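Local coordinates for protein RNA 2',3'-cyclic phosphodiesterase (Deinococcus radiodurans, PDB 5H7E) that belongs to the LigT-like phosphoesterases of the 2H clan, a family of small two-lobed alpha/beta proteins, at residues V56-L59 against K60-G63. Sequence-based numbering, arbitrary orientation.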
loop_
_atom_site.group_PDB
_atom_site.type_symbol
_atom_site.label_atom_id
_atom_site.label_comp_id
_atom_site.label_asym_id
_atom_site.label_seq_id
_atom_site.Cartn_x
_atom_site.Cartn_y
_atom_site.Cartn_z
ATOM N N VAL A 56 12.388 3.247 14.816
ATOM C CA VAL A 56 11.126 3.795 14.341
ATOM C C VAL A 56 11.186 5.314 14.265
ATOM O O VAL A 56 10.635 5.919 13.346
ATOM C CB VAL A 56 9.967 3.320 15.221
ATOM C CG1 VAL A 56 8.676 4.018 14.817
ATOM C CG2 VAL A 56 9.817 1.796 15.092
ATOM N N GLU A 57 11.841 5.963 15.228
ATOM C CA GLU A 57 11.940 7.415 15.145
ATOM C C GLU A 57 12.663 7.867 13.888
ATOM O O GLU A 57 12.244 8.849 13.264
ATOM C CB GLU A 57 12.612 7.981 16.402
ATOM C CG GLU A 57 12.467 9.494 16.515
ATOM C CD GLU A 57 11.007 9.946 16.586
ATOM O OE1 GLU A 57 10.157 9.194 17.118
ATOM O OE2 GLU A 57 10.712 11.063 16.106
ATOM N N ASP A 58 13.720 7.159 13.451
ATOM C CA ASP A 58 14.340 7.526 12.165
ATOM C C ASP A 58 13.354 7.414 11.018
ATOM O O ASP A 58 13.374 8.238 10.098
ATOM C CB ASP A 58 15.555 6.659 11.836
ATOM C CG ASP A 58 16.755 6.944 12.749
ATOM O OD1 ASP A 58 16.835 8.050 13.349
ATOM O OD2 ASP A 58 17.634 6.046 12.835
ATOM N N LEU A 59 12.528 6.368 11.030
ATOM C CA LEU A 59 11.556 6.191 9.957
ATOM C C LEU A 59 10.505 7.290 9.982
ATOM O O LEU A 59 9.966 7.670 8.926
ATOM C CB LEU A 59 10.868 4.824 10.085
ATOM C CG LEU A 59 11.834 3.663 9.815
ATOM C CD1 LEU A 59 11.120 2.341 10.119
ATOM C CD2 LEU A 59 12.298 3.605 8.323
ATOM N N LYS A 60 10.146 7.766 11.175
ATOM C CA LYS A 60 9.185 8.857 11.289
ATOM C C LYS A 60 9.783 10.156 10.770
ATOM O O LYS A 60 9.106 10.927 10.091
ATOM C CB LYS A 60 8.728 9.019 12.748
ATOM C CG LYS A 60 7.718 7.949 13.146
ATOM C CD LYS A 60 7.445 7.900 14.648
ATOM C CE LYS A 60 6.788 9.165 15.152
ATOM N NZ LYS A 60 6.441 9.063 16.624
ATOM N N ARG A 61 11.041 10.418 11.097
ATOM C CA ARG A 61 11.713 11.599 10.572
ATOM C C ARG A 61 11.794 11.542 9.051
ATOM O O ARG A 61 11.672 12.572 8.383
ATOM C CB ARG A 61 13.107 11.709 11.178
ATOM C CG ARG A 61 13.106 12.075 12.620
ATOM C CD ARG A 61 14.563 12.339 13.090
ATOM N NE ARG A 61 14.697 12.292 14.546
ATOM C CZ ARG A 61 15.244 11.290 15.240
ATOM N NH1 ARG A 61 15.735 10.212 14.633
ATOM N NH2 ARG A 61 15.300 11.369 16.562
ATOM N N LEU A 62 12.085 10.357 8.501
ATOM C CA LEU A 62 12.132 10.208 7.043
ATOM C C LEU A 62 10.772 10.485 6.415
ATOM O O LEU A 62 10.679 11.216 5.417
ATOM C CB LEU A 62 12.630 8.804 6.692
ATOM C CG LEU A 62 12.637 8.481 5.183
ATOM C CD1 LEU A 62 13.672 9.379 4.441
ATOM C CD2 LEU A 62 13.008 7.015 5.117
ATOM N N GLY A 63 9.702 9.966 7.010
ATOM C CA GLY A 63 8.370 10.224 6.471
ATOM C C GLY A 63 8.031 11.703 6.484
ATOM O O GLY A 63 7.536 12.244 5.493
#
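Asp58 and Arg61, one helical turn apart, join through a short salt bridge, OD1 of the aspartate lying 2.7 Å from NH1 of the arginine. The oxygen comes in at the edge of the guanidinium, although the carboxylate plane is twisted 48° from it; a short acid suits so close a bridge. An extended chain from CG to NE carries the arginine back to it, and OD2 pairs with Arg55. Over one guanidinium face lies the Glu57 methylene, its CG 3.4 Å from Arg61 NH2; with CG anti to the backbone N (chi1 -167°) and a bend at chi2, the glutamate sends its carboxylate toward Lys60, where OE1 and NZ make only a long salt bridge of 3.8 Å. That pairing is the loose part. Glu57 and Arg61 are exposed, and their long chains can reach along the surface. Lysine, greasy in its stem and charged at its end, suits the border: Lys60 CD lies 4.1 Å from Val56 CG1, and the chain touches Ser172 and Phe174 of strand 167-175. On the tight inner side, buried Leu59 and, at the partly exposed margin, Val56 pack on Leu8 of strand 6-13; buried Leu62 touches Tyr10 and, on helix 101-114, Leu108 and Ile112. In the i to i+4 ladder the Leu59 carbonyl accepts both Gly63 N and the Tyr10 hydroxyl. Charged outside and aliphatic inside, this is an amphipathic alpha-helix packed against the antiparallel sheet of a LigT-like 2H phosphoesterase fold.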